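Local coordinates for putative carbohydrate metabolism domain-containing protein (Bacteroides vulgatus, PDB 3S30) that is of unknown function but, as a putative glycoside hydrolase with a galactose-binding domain-like fold and a bound sodium ion, probably acts in carbohydrate metabolism, at residues A[98-103]-A[210-215]; A[104-109]-A[120-125]; A[149-154]-A[166-171]; A[319-324]-A[345-350]. All blocks are in the same frame, centred on the assembly; numbering follows the deposited sequence.

Contact 1. Residues A[98-103]-A[210-215]; sequences KSIPTV and FGTTFY
Ile100 reaches two residues of 210-215. Its CD1 meets CG2 of Thr212 tip to tip at 3.6 Å, while chi1 of 57° carries its CG1 to the edge of the Phe214 ring, in the ring plane, 3.9 Å from CE1. The Thr102 side chain runs at about a right angle to that of Phe214 and sets CG2 at the ring edge, 4.0 Å from CZ of Phe214. With CG anti to the backbone N (chi1 -157°), Phe214 brings its ring nearer to 98-103. An alanine here would remove the ring and probably leave Ile100 CG1 and Thr102 CG2 facing a gap.

No direct hydrogen bond crosses; two waters bridge the segments. One accepts from Tyr215 N and donates to the hydroxyl Ser99 OG at 2.8 Å; the hydroxyl in turn donates to Ile100 O at 2.6 Å. The other runs from backbone to backbone, Ile100 N to Thr213 O. The contact thus ties the N-terminal loop to the end of strand 208-213, with the Phe214 ring also resting on Val319 of strand 317-324 and on Leu347 and Cys349 of strand 339-349.

Contact 2. Residues A[104-109]-A[120-125]; sequences FNFENV and YVLYEA. With NA (sodium ion), chain C.
Asn105 and Glu124 meet at the open end of the beta hairpin of strands 108-114 and 117-124, part of a galactose-binding domain-like fold. Two hydrogen bonds join them. Asn105 N donates to Glu124 OE1 at 3.0 Å, almost straight at 175°, and Asn105 ND2 donates to Glu124 OE2 at 2.8 Å; both donors lie out of the carboxylate plane. The glutamate chain runs with CG anti to the backbone N (chi1 -170°) and then bends at chi2, which turns CD toward Asn105. A water carries OE1 on to Phe106 N, so this buried carboxylate secures two successive peptide N-H groups. An alanine at Glu124 would probably leave Asn105 N and ND2 without their acceptor and the backbone at 105-106 freer to shift.

The same loop carries two ligands of the sodium ion: Asn105 O at 2.3 Å and Glu107 OE2 at 2.9 Å, with Asn165 O and Asp343 OD1 as further ligands. Glu124 is thus a second-shell residue, gripping the backbone N-H and side-chain amide of Asn105, whose carbonyl O binds the ion.

Between the strands, Tyr123 N makes a weak bond to Asn108 O. Val109 and Leu122 form an antiparallel non-hydrogen-bonded pair, their side chains side by side with CG1 of Val109 3.7 Å from CG of Leu122. Two CH-pi contacts add to it. Asn108 CB sits over one face of the Tyr123 ring, and Val109 CG2 lies 3.7 Å from the centroid of the Tyr120 ring, 15° off its normal.

Contact 3. Residues A[149-154]-A[166-171]; sequences TPNDFP and CLQLIT
Pro154 O takes the N-H of Ile170 at 2.8 Å, a bond of 164° lying in the carbonyl plane. It is the one direct hydrogen bond between the loop 149-154 and strand 166-173, and it leads into the antiparallel pairing of that strand with strand 155-158, which begins at the next residue. CA-H...O contacts flank it: Leu169 CA approaches Pro154 O, and Pro154 CA comes within 3.1 Å of Ile170 O.

Gln168 reaches back to the loop through water. Its chain is extended, CG anti to the backbone N (chi1 -178°), and its NE2 donates at 2.9 Å to a water that also sits 2.9 Å from Phe153 O.

The loop is braced on its own account by a short 3-10 turn at 150-152. The CB of Phe153 points away from 166-171; its ring meets that of Tyr119 with the planes at about 50°, and that of Phe141 in helix 138-142 edge-to-face. Asp152 OD2 is gripped twice by Thr149, whose N donates at 2.6 Å and whose OG1 donates at 3.0 Å, both from the same face of the carboxylate plane.

Contact 4. Residues A[319-324]-A[345-350]; sequences VSIVLS and LELVCK
No flat group belongs to the meeting of Val319, Ile321 and Leu323 with Leu345 and Leu347, which is made of branched aliphatic chains alone; the aromatic rings of Phe104, Phe106 and Phe214 join from outside. Val319 and Leu347 reach toward each other tip to tip, CG2 of the valine 4.0 Å from CD2 of the leucine. Ile321 and Leu345 do the same, with Ile321 CG2 at 4.0 Å from Leu345 CD2. Both leucines hold CG anti to the backbone N (chi1 -178° in Leu345), which carries CG toward the opposing strand. CD2 of Leu345 also lies 4.3 Å from CD1 of Leu323, so it meets two neighbours, and Ile321 CD1 comes to Leu347 CD1 at 4.4 Å.

The strand axes pass 10.0 Å apart, with their directions 148° from each other, and no hydrogen bond joins them. This is face-to-face packing of the kind that fills a beta sandwich, as in galactose-binding domain-like folds. Strand 317-324 bonds along its edges to strands 185-191, 208-213 and 247-254, whereas strand 339-349 pairs with 103-104, 166-173 and 218-228; Leu221 of strand 218-228 touches both Ile321 and Leu345.

How the contacts relate
From the N terminus, 98-103 leads straight into 104-109, so contacts 1 and 2 share a continuous run of chain. Contact 2 closes a short hairpin loop at 120-125, and contact 3 then closes the next one, from 149-154 to 166-171; both lie within the much longer loop that contact 1 closes at 210-215. Contact 4 follows in series near the C terminus. Its strands receive the others: Thr102 O and Phe104 N probably bond to Leu347 and Leu345, Thr212 N probably bonds to Val319 O, and Leu167 packs on Leu323. Contacts 2 and 3 also touch directly, Leu122 against Leu167. The N-terminal segment, hairpin and sandwich strands are thereby tied together.

Contact 1. Residues A[98-103]-A[210-215]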
loop_
_atom_site.group_PDB
_atom_site.type_symbol
_atom_site.label_atom_id
_atom_site.label_comp_id
_atom_site.label_asym_id
_atom_site.label_seq_id
_atom_site.Cartn_x
_atom_site.Cartn_y
_atom_site.Cartn_z
ATOM N N LYS A 98 -17.683 12.978 7.552
ATOM C CA LYS A 98 -16.526 13.705 7.023
ATOM C C LYS A 98 -15.714 12.799 6.098
ATOM O O LYS A 98 -15.502 11.619 6.394
ATOM C CB LYS A 98 -15.637 14.226 8.156
ATOM C CG LYS A 98 -16.210 15.431 8.897
ATOM C CD LYS A 98 -15.238 15.930 9.961
ATOM C CE LYS A 98 -15.830 17.056 10.795
ATOM N NZ LYS A 98 -14.896 17.476 11.884
ATOM N N SER A 99 -15.275 13.362 4.974
ATOM C CA SER A 99 -14.406 12.659 4.042
ATOM C C SER A 99 -12.982 12.655 4.563
ATOM O O SER A 99 -12.561 13.594 5.234
ATOM C CB SER A 99 -14.439 13.322 2.659
ATOM O OG SER A 99 -13.500 12.724 1.760
ATOM N N ILE A 100 -12.249 11.587 4.263
ATOM C CA ILE A 100 -10.786 11.621 4.350
ATOM C C ILE A 100 -10.254 12.632 3.322
ATOM O O ILE A 100 -10.979 13.006 2.391
ATOM C CB ILE A 100 -10.141 10.233 4.083
ATOM C CG1 ILE A 100 -10.551 9.688 2.700
ATOM C CG2 ILE A 100 -10.501 9.239 5.213
ATOM C CD1 ILE A 100 -9.849 8.404 2.318
ATOM N N PRO A 101 -9.001 13.090 3.485
ATOM C CA PRO A 101 -8.415 13.911 2.435
ATOM C C PRO A 101 -8.226 13.123 1.148
ATOM O O PRO A 101 -8.155 11.885 1.181
ATOM C CB PRO A 101 -7.050 14.313 3.008
ATOM C CG PRO A 101 -7.137 14.076 4.460
ATOM C CD PRO A 101 -8.094 12.946 4.635
ATOM N N THR A 102 -8.165 13.839 0.027
ATOM C CA THR A 102 -7.936 13.220 -1.278
ATOM C C THR A 102 -6.572 13.561 -1.863
ATOM O O THR A 102 -6.205 13.040 -2.924
ATOM C CB THR A 102 -9.043 13.593 -2.274
ATOM O OG1 THR A 102 -9.128 15.024 -2.405
ATOM C CG2 THR A 102 -10.385 13.013 -1.796
ATOM N N VAL A 103 -5.829 14.411 -1.158
ATOM C CA VAL A 103 -4.471 14.813 -1.533
ATOM C C VAL A 103 -3.525 14.278 -0.458
ATOM O O VAL A 103 -3.768 14.485 0.728
ATOM C CB VAL A 103 -4.346 16.373 -1.648
ATOM C CG1 VAL A 103 -2.940 16.790 -1.995
ATOM C CG2 VAL A 103 -5.312 16.910 -2.696
ATOM N N PHE A 210 -7.735 -3.900 3.080
ATOM C CA PHE A 210 -7.833 -2.725 2.220
ATOM C C PHE A 210 -9.224 -2.114 2.277
ATOM O O PHE A 210 -10.222 -2.791 2.011
ATOM C CB PHE A 210 -7.531 -3.104 0.764
ATOM C CG PHE A 210 -6.189 -3.738 0.555
ATOM C CD1 PHE A 210 -5.049 -3.268 1.219
ATOM C CD2 PHE A 210 -6.043 -4.768 -0.358
ATOM C CE1 PHE A 210 -3.800 -3.852 0.993
ATOM C CE2 PHE A 210 -4.792 -5.348 -0.589
ATOM C CZ PHE A 210 -3.678 -4.895 0.084
ATOM N N GLY A 211 -9.283 -0.831 2.611
ATOM C CA GLY A 211 -10.513 -0.072 2.497
ATOM C C GLY A 211 -10.733 0.932 3.608
ATOM O O GLY A 211 -10.350 0.705 4.772
ATOM N N THR A 212 -11.354 2.050 3.241
ATOM C CA THR A 212 -11.929 2.965 4.222
ATOM C C THR A 212 -13.140 3.623 3.592
ATOM O O THR A 212 -13.199 3.793 2.371
ATOM C CB THR A 212 -10.927 4.040 4.701
ATOM O OG1 THR A 212 -11.311 4.518 6.000
ATOM C CG2 THR A 212 -10.861 5.196 3.728
ATOM N N THR A 213 -14.096 4.004 4.429
ATOM C CA THR A 213 -15.359 4.541 3.956
ATOM C C THR A 213 -15.126 5.805 3.122
ATOM O O THR A 213 -14.383 6.709 3.526
ATOM C CB THR A 213 -16.312 4.778 5.132
ATOM O OG1 THR A 213 -16.558 3.519 5.797
ATOM C CG2 THR A 213 -17.629 5.392 4.658
ATOM N N PHE A 214 -15.739 5.832 1.939
ATOM C CA PHE A 214 -15.517 6.888 0.966
ATOM C C PHE A 214 -16.855 7.287 0.324
ATOM O O PHE A 214 -17.605 6.425 -0.138
ATOM C CB PHE A 214 -14.514 6.396 -0.092
ATOM C CG PHE A 214 -13.791 7.499 -0.808
ATOM C CD1 PHE A 214 -12.930 8.344 -0.117
ATOM C CD2 PHE A 214 -13.959 7.692 -2.168
ATOM C CE1 PHE A 214 -12.269 9.375 -0.770
ATOM C CE2 PHE A 214 -13.288 8.715 -2.828
ATOM C CZ PHE A 214 -12.442 9.557 -2.126
ATOM N N TYR A 215 -17.138 8.590 0.302
ATOM C CA TYR A 215 -18.435 9.131 -0.158
ATOM C C TYR A 215 -18.423 9.605 -1.610
ATOM O O TYR A 215 -19.456 10.018 -2.130
ATOM C CB TYR A 215 -18.880 10.290 0.750
ATOM C CG TYR A 215 -19.038 9.845 2.175
ATOM C CD1 TYR A 215 -20.211 9.235 2.604
ATOM C CD2 TYR A 215 -17.999 9.971 3.082
ATOM C CE1 TYR A 215 -20.349 8.795 3.896
ATOM C CE2 TYR A 215 -18.134 9.531 4.385
ATOM C CZ TYR A 215 -19.309 8.941 4.780
ATOM O OH TYR A 215 -19.453 8.501 6.071
HETATM O O HOH W 1 -15.346 10.770 1.131
HETATM O O HOH W 2 -13.945 9.347 4.018
#

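Contact 2. Residues A[104-109]-A[120-125]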
loop_
_atom_site.group_PDB
_atom_site.type_symbol
_atom_site.label_atom_id
_atom_site.label_comp_id
_atom_site.label_asym_id
_atom_site.label_seq_id
_atom_site.Cartn_x
_atom_site.Cartn_y
_atom_site.Cartn_z
ATOM N N PHE A 104 -2.469 13.580 -0.864
ATOM C CA PHE A 104 -1.573 12.912 0.084
ATOM C C PHE A 104 -0.143 13.404 -0.135
ATOM O O PHE A 104 0.406 13.314 -1.248
ATOM C CB PHE A 104 -1.682 11.372 -0.024
ATOM C CG PHE A 104 -3.114 10.867 -0.074
ATOM C CD1 PHE A 104 -3.945 10.980 1.037
ATOM C CD2 PHE A 104 -3.641 10.326 -1.243
ATOM C CE1 PHE A 104 -5.277 10.548 0.990
ATOM C CE2 PHE A 104 -4.974 9.880 -1.296
ATOM C CZ PHE A 104 -5.791 9.996 -0.176
ATOM N N ASN A 105 0.441 13.932 0.943
ATOM C CA ASN A 105 1.727 14.615 0.896
ATOM C C ASN A 105 2.876 13.839 1.520
ATOM O O ASN A 105 4.033 14.127 1.233
ATOM C CB ASN A 105 1.616 15.976 1.582
ATOM C CG ASN A 105 0.629 16.896 0.897
ATOM O OD1 ASN A 105 0.897 17.409 -0.192
ATOM N ND2 ASN A 105 -0.532 17.099 1.525
ATOM N N PHE A 106 2.572 12.868 2.376
ATOM C CA PHE A 106 3.597 12.057 3.037
ATOM C C PHE A 106 4.561 12.881 3.909
ATOM O O PHE A 106 5.750 12.553 4.007
ATOM C CB PHE A 106 4.366 11.237 1.989
ATOM C CG PHE A 106 3.473 10.569 0.977
ATOM C CD1 PHE A 106 2.723 9.449 1.325
ATOM C CD2 PHE A 106 3.356 11.072 -0.312
ATOM C CE1 PHE A 106 1.877 8.839 0.408
ATOM C CE2 PHE A 106 2.514 10.458 -1.245
ATOM C CZ PHE A 106 1.780 9.331 -0.878
ATOM N N GLU A 107 4.048 13.942 4.538
ATOM C CA GLU A 107 4.876 14.847 5.368
ATOM C C GLU A 107 4.986 14.396 6.806
ATOM O O GLU A 107 5.962 14.709 7.481
ATOM C CB GLU A 107 4.306 16.288 5.407
ATOM C CG GLU A 107 4.242 17.008 4.066
ATOM C CD GLU A 107 5.601 17.176 3.376
ATOM O OE1 GLU A 107 6.662 17.084 4.036
ATOM O OE2 GLU A 107 5.595 17.421 2.153
ATOM N N ASN A 108 3.952 13.703 7.270
ATOM C CA ASN A 108 3.689 13.521 8.679
ATOM C C ASN A 108 3.866 12.069 9.083
ATOM O O ASN A 108 3.388 11.160 8.400
ATOM C CB ASN A 108 2.246 13.934 8.996
ATOM C CG ASN A 108 1.921 15.379 8.587
ATOM O OD1 ASN A 108 1.062 15.619 7.727
ATOM N ND2 ASN A 108 2.579 16.338 9.226
ATOM N N VAL A 109 4.546 11.863 10.207
ATOM C CA VAL A 109 4.662 10.547 10.812
ATOM C C VAL A 109 4.549 10.668 12.317
ATOM O O VAL A 109 4.844 11.722 12.890
ATOM C CB VAL A 109 6.004 9.839 10.465
ATOM C CG1 VAL A 109 6.052 9.478 8.972
ATOM C CG2 VAL A 109 7.197 10.688 10.871
ATOM N N TYR A 120 7.468 4.136 11.895
ATOM C CA TYR A 120 6.548 5.238 11.548
ATOM C C TYR A 120 5.162 4.780 11.069
ATOM O O TYR A 120 5.035 3.797 10.334
ATOM C CB TYR A 120 7.133 6.136 10.460
ATOM C CG TYR A 120 8.357 6.956 10.830
ATOM C CD1 TYR A 120 8.522 7.515 12.104
ATOM C CD2 TYR A 120 9.338 7.209 9.875
ATOM C CE1 TYR A 120 9.647 8.281 12.407
ATOM C CE2 TYR A 120 10.448 7.976 10.166
ATOM C CZ TYR A 120 10.607 8.500 11.421
ATOM O OH TYR A 120 11.727 9.246 11.666
ATOM N N VAL A 121 4.129 5.495 11.517
ATOM C CA VAL A 121 2.791 5.420 10.930
ATOM C C VAL A 121 2.563 6.776 10.284
ATOM O O VAL A 121 2.690 7.804 10.946
ATOM C CB VAL A 121 1.676 5.128 11.990
ATOM C CG1 VAL A 121 0.318 4.982 11.311
ATOM C CG2 VAL A 121 1.988 3.851 12.800
ATOM N N LEU A 122 2.272 6.782 8.988
ATOM C CA LEU A 122 2.068 8.023 8.259
ATOM C C LEU A 122 0.594 8.389 8.351
ATOM O O LEU A 122 -0.273 7.512 8.329
ATOM C CB LEU A 122 2.479 7.909 6.785
ATOM C CG LEU A 122 3.960 7.825 6.398
ATOM C CD1 LEU A 122 4.564 6.515 6.830
ATOM C CD2 LEU A 122 4.134 8.008 4.887
ATOM N N TYR A 123 0.321 9.686 8.458
ATOM C CA TYR A 123 -1.044 10.180 8.444
ATOM C C TYR A 123 -1.186 11.478 7.644
ATOM O O TYR A 123 -0.216 12.192 7.425
ATOM C CB TYR A 123 -1.544 10.368 9.877
ATOM C CG TYR A 123 -0.763 11.354 10.701
ATOM C CD1 TYR A 123 0.367 10.954 11.414
ATOM C CD2 TYR A 123 -1.166 12.691 10.797
ATOM C CE1 TYR A 123 1.084 11.861 12.193
ATOM C CE2 TYR A 123 -0.456 13.608 11.581
ATOM C CZ TYR A 123 0.662 13.181 12.277
ATOM O OH TYR A 123 1.367 14.064 13.052
ATOM N N GLU A 124 -2.411 11.767 7.226
ATOM C CA GLU A 124 -2.735 12.997 6.496
ATOM C C GLU A 124 -3.948 13.662 7.144
ATOM O O GLU A 124 -5.030 13.075 7.187
ATOM C CB GLU A 124 -3.053 12.661 5.032
ATOM C CG GLU A 124 -3.179 13.884 4.099
ATOM C CD GLU A 124 -1.841 14.532 3.767
ATOM O OE1 GLU A 124 -0.827 13.806 3.660
ATOM O OE2 GLU A 124 -1.807 15.767 3.602
ATOM N N ALA A 125 -3.759 14.880 7.646
ATOM C CA ALA A 125 -4.832 15.661 8.274
ATOM C C ALA A 125 -5.051 16.953 7.498
ATOM O O ALA A 125 -4.089 17.641 7.158
ATOM C CB ALA A 125 -4.480 15.983 9.729
HETATM NA NA NA C . 5.451 15.513 -0.003
HETATM O O HOH W 3 0.285 11.220 3.651
HETATM O O HOH W 4 1.301 14.633 4.963
HETATM O O HOH W 5 1.944 11.673 5.877
#

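Contact 3. Residues A[149-154]-A[166-171]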
loop_
_atom_site.group_PDB
_atom_site.type_symbol
_atom_site.label_atom_id
_atom_site.label_comp_id
_atom_site.label_asym_id
_atom_site.label_seq_id
_atom_site.Cartn_x
_atom_site.Cartn_y
_atom_site.Cartn_z
ATOM N N THR A 149 15.198 0.815 14.080
ATOM C CA THR A 149 14.722 2.197 14.197
ATOM C C THR A 149 13.815 2.469 12.996
ATOM O O THR A 149 13.820 1.697 12.043
ATOM C CB THR A 149 15.899 3.210 14.244
ATOM O OG1 THR A 149 16.598 3.204 12.992
ATOM C CG2 THR A 149 16.855 2.876 15.385
ATOM N N PRO A 150 13.031 3.561 13.036
ATOM C CA PRO A 150 12.071 3.835 11.948
ATOM C C PRO A 150 12.619 3.740 10.515
ATOM O O PRO A 150 11.943 3.257 9.630
ATOM C CB PRO A 150 11.612 5.264 12.258
ATOM C CG PRO A 150 11.693 5.344 13.772
ATOM C CD PRO A 150 12.898 4.530 14.145
ATOM N N ASN A 151 13.838 4.186 10.297
ATOM C CA ASN A 151 14.443 4.152 8.974
ATOM C C ASN A 151 14.981 2.775 8.526
ATOM O O ASN A 151 15.341 2.592 7.359
ATOM C CB ASN A 151 15.494 5.252 8.872
ATOM C CG ASN A 151 14.857 6.624 8.617
ATOM O OD1 ASN A 151 14.165 6.828 7.602
ATOM N ND2 ASN A 151 15.068 7.555 9.537
ATOM N N ASP A 152 14.974 1.798 9.427
ATOM C CA ASP A 152 15.238 0.413 9.041
ATOM C C ASP A 152 14.009 -0.275 8.479
ATOM O O ASP A 152 14.142 -1.320 7.864
ATOM C CB ASP A 152 15.740 -0.409 10.228
ATOM C CG ASP A 152 16.910 0.227 10.911
ATOM O OD1 ASP A 152 17.865 0.667 10.211
ATOM O OD2 ASP A 152 16.859 0.295 12.153
ATOM N N PHE A 153 12.818 0.279 8.700
ATOM C CA PHE A 153 11.578 -0.415 8.289
ATOM C C PHE A 153 11.306 -0.393 6.785
ATOM O O PHE A 153 11.878 0.422 6.055
ATOM C CB PHE A 153 10.362 0.090 9.079
ATOM C CG PHE A 153 10.251 -0.539 10.438
ATOM C CD1 PHE A 153 11.120 -0.158 11.456
ATOM C CD2 PHE A 153 9.332 -1.556 10.683
ATOM C CE1 PHE A 153 11.053 -0.758 12.691
ATOM C CE2 PHE A 153 9.262 -2.153 11.916
ATOM C CZ PHE A 153 10.120 -1.752 12.926
ATOM N N PRO A 154 10.461 -1.318 6.308
ATOM C CA PRO A 154 10.145 -1.309 4.876
ATOM C C PRO A 154 9.409 -0.044 4.438
ATOM O O PRO A 154 9.560 0.416 3.286
ATOM C CB PRO A 154 9.270 -2.562 4.686
ATOM C CG PRO A 154 9.497 -3.424 5.911
ATOM C CD PRO A 154 9.907 -2.499 7.010
ATOM N N CYS A 166 8.815 12.731 1.257
ATOM C CA CYS A 166 8.065 11.790 0.406
ATOM C C CYS A 166 7.957 10.413 1.047
ATOM O O CYS A 166 8.635 10.114 2.025
ATOM C CB CYS A 166 8.703 11.690 -0.998
ATOM S SG CYS A 166 10.398 11.018 -1.102
ATOM N N LEU A 167 7.089 9.582 0.499
ATOM C CA LEU A 167 7.043 8.172 0.865
ATOM C C LEU A 167 8.326 7.444 0.416
ATOM O O LEU A 167 8.832 7.670 -0.687
ATOM C CB LEU A 167 5.821 7.507 0.230
ATOM C CG LEU A 167 5.524 6.061 0.633
ATOM C CD1 LEU A 167 5.193 5.990 2.098
ATOM C CD2 LEU A 167 4.377 5.465 -0.214
ATOM N N GLN A 168 8.846 6.589 1.296
ATOM C CA GLN A 168 10.003 5.752 1.011
ATOM C C GLN A 168 9.625 4.302 1.300
ATOM O O GLN A 168 9.503 3.900 2.456
ATOM C CB GLN A 168 11.191 6.163 1.879
ATOM C CG GLN A 168 12.490 5.391 1.628
ATOM C CD GLN A 168 13.531 5.645 2.732
ATOM O OE1 GLN A 168 14.303 6.605 2.659
ATOM N NE2 GLN A 168 13.539 4.779 3.771
ATOM N N LEU A 169 9.412 3.529 0.241
ATOM C CA LEU A 169 9.153 2.114 0.382
ATOM C C LEU A 169 10.425 1.351 -0.024
ATOM O O LEU A 169 10.896 1.460 -1.166
ATOM C CB LEU A 169 7.934 1.704 -0.460
ATOM C CG LEU A 169 6.626 2.452 -0.135
ATOM C CD1 LEU A 169 5.460 1.978 -0.991
ATOM C CD2 LEU A 169 6.259 2.339 1.352
ATOM N N ILE A 170 10.995 0.620 0.933
ATOM C CA ILE A 170 12.173 -0.210 0.679
ATOM C C ILE A 170 11.884 -1.657 1.127
ATOM O O ILE A 170 11.740 -1.927 2.317
ATOM C CB ILE A 170 13.414 0.329 1.400
ATOM C CG1 ILE A 170 13.602 1.822 1.122
ATOM C CG2 ILE A 170 14.667 -0.434 0.974
ATOM C CD1 ILE A 170 14.869 2.426 1.763
ATOM N N THR A 171 11.758 -2.567 0.155
ATOM C CA THR A 171 11.672 -3.997 0.434
ATOM C C THR A 171 12.877 -4.452 1.271
ATOM O O THR A 171 14.019 -4.155 0.943
ATOM C CB THR A 171 11.570 -4.807 -0.878
ATOM O OG1 THR A 171 10.265 -4.619 -1.442
ATOM C CG2 THR A 171 11.806 -6.312 -0.645
HETATM O O HOH W 6 11.961 2.372 3.975
#

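Contact 4. Residues A[319-324]-A[345-350]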
loop_
_atom_site.group_PDB
_atom_site.type_symbol
_atom_site.label_atom_id
_atom_site.label_comp_id
_atom_site.label_asym_id
_atom_site.label_seq_id
_atom_site.Cartn_x
_atom_site.Cartn_y
_atom_site.Cartn_z
ATOM N N VAL A 319 -13.005 2.855 -0.379
ATOM C CA VAL A 319 -11.919 3.029 -1.322
ATOM C C VAL A 319 -10.639 2.554 -0.659
ATOM O O VAL A 319 -10.556 2.463 0.571
ATOM C CB VAL A 319 -11.743 4.504 -1.763
ATOM C CG1 VAL A 319 -10.927 5.313 -0.713
ATOM C CG2 VAL A 319 -11.067 4.568 -3.118
ATOM N N SER A 320 -9.651 2.247 -1.485
ATOM C CA SER A 320 -8.312 1.967 -1.017
ATOM C C SER A 320 -7.296 2.342 -2.078
ATOM O O SER A 320 -7.619 2.435 -3.254
ATOM C CB SER A 320 -8.142 0.499 -0.645
ATOM O OG SER A 320 -6.951 0.316 0.117
ATOM N N ILE A 321 -6.086 2.610 -1.610
ATOM C CA ILE A 321 -4.928 2.851 -2.423
ATOM C C ILE A 321 -3.864 1.918 -1.866
ATOM O O ILE A 321 -3.664 1.858 -0.650
ATOM C CB ILE A 321 -4.439 4.309 -2.272
ATOM C CG1 ILE A 321 -5.475 5.289 -2.848
ATOM C CG2 ILE A 321 -3.050 4.486 -2.927
ATOM C CD1 ILE A 321 -5.191 6.709 -2.502
ATOM N N VAL A 322 -3.211 1.157 -2.740
ATOM C CA VAL A 322 -2.181 0.244 -2.295
ATOM C C VAL A 322 -0.930 0.524 -3.100
ATOM O O VAL A 322 -0.980 0.603 -4.320
ATOM C CB VAL A 322 -2.607 -1.233 -2.441
ATOM C CG1 VAL A 322 -1.553 -2.155 -1.836
ATOM C CG2 VAL A 322 -4.008 -1.490 -1.804
ATOM N N LEU A 323 0.191 0.676 -2.401
ATOM C CA LEU A 323 1.480 0.962 -3.024
ATOM C C LEU A 323 2.508 -0.073 -2.527
ATOM O O LEU A 323 2.519 -0.405 -1.342
ATOM C CB LEU A 323 1.917 2.381 -2.640
ATOM C CG LEU A 323 0.832 3.453 -2.803
ATOM C CD1 LEU A 323 1.157 4.733 -2.029
ATOM C CD2 LEU A 323 0.605 3.748 -4.276
ATOM N N SER A 324 3.367 -0.573 -3.413
ATOM C CA SER A 324 4.365 -1.578 -3.003
ATOM C C SER A 324 5.640 -1.495 -3.825
ATOM O O SER A 324 5.572 -1.409 -5.038
ATOM C CB SER A 324 3.794 -2.997 -3.134
ATOM O OG SER A 324 4.702 -3.964 -2.612
ATOM N N LEU A 345 0.548 12.483 -4.152
ATOM C CA LEU A 345 -0.480 11.553 -4.593
ATOM C C LEU A 345 -1.855 12.184 -4.394
ATOM O O LEU A 345 -2.129 12.779 -3.350
ATOM C CB LEU A 345 -0.374 10.263 -3.777
ATOM C CG LEU A 345 -1.337 9.130 -4.096
ATOM C CD1 LEU A 345 -1.018 8.508 -5.465
ATOM C CD2 LEU A 345 -1.255 8.109 -2.978
ATOM N N GLU A 346 -2.716 12.064 -5.397
ATOM C CA GLU A 346 -4.085 12.576 -5.290
ATOM C C GLU A 346 -5.096 11.594 -5.866
ATOM O O GLU A 346 -4.919 11.082 -6.966
ATOM C CB GLU A 346 -4.232 13.931 -5.981
ATOM C CG GLU A 346 -5.686 14.379 -6.084
ATOM C CD GLU A 346 -5.862 15.821 -6.506
ATOM O OE1 GLU A 346 -4.888 16.432 -6.994
ATOM O OE2 GLU A 346 -6.992 16.335 -6.353
ATOM N N LEU A 347 -6.152 11.343 -5.097
ATOM C CA LEU A 347 -7.328 10.615 -5.578
ATOM C C LEU A 347 -8.289 11.634 -6.205
ATOM O O LEU A 347 -9.018 12.324 -5.499
ATOM C CB LEU A 347 -7.981 9.870 -4.413
ATOM C CG LEU A 347 -8.973 8.745 -4.690
ATOM C CD1 LEU A 347 -8.337 7.579 -5.419
ATOM C CD2 LEU A 347 -9.566 8.271 -3.383
ATOM N N VAL A 348 -8.261 11.748 -7.531
ATOM C CA VAL A 348 -9.149 12.680 -8.244
ATOM C C VAL A 348 -10.547 12.085 -8.394
ATOM O O VAL A 348 -10.718 11.051 -9.038
ATOM C CB VAL A 348 -8.608 13.024 -9.651
ATOM C CG1 VAL A 348 -9.578 13.964 -10.391
ATOM C CG2 VAL A 348 -7.192 13.625 -9.552
ATOM N N CYS A 349 -11.544 12.747 -7.816
ATOM C CA CYS A 349 -12.903 12.202 -7.758
ATOM C C CYS A 349 -13.894 12.967 -8.608
ATOM O O CYS A 349 -13.598 14.054 -9.113
ATOM C CB CYS A 349 -13.385 12.156 -6.309
ATOM S SG CYS A 349 -12.384 11.061 -5.296
ATOM N N LYS A 350 -15.078 12.380 -8.763
ATOM C CA LYS A 350 -16.160 12.987 -9.536
ATOM C C LYS A 350 -16.810 14.118 -8.737
ATOM O O LYS A 350 -16.681 14.184 -7.513
ATOM C CB LYS A 350 -17.201 11.931 -9.905
ATOM C CG LYS A 350 -18.181 12.358 -10.980
ATOM C CD LYS A 350 -19.303 11.338 -11.131
ATOM C CE LYS A 350 -20.261 11.716 -12.253
ATOM N NZ LYS A 350 -21.415 10.769 -12.356
#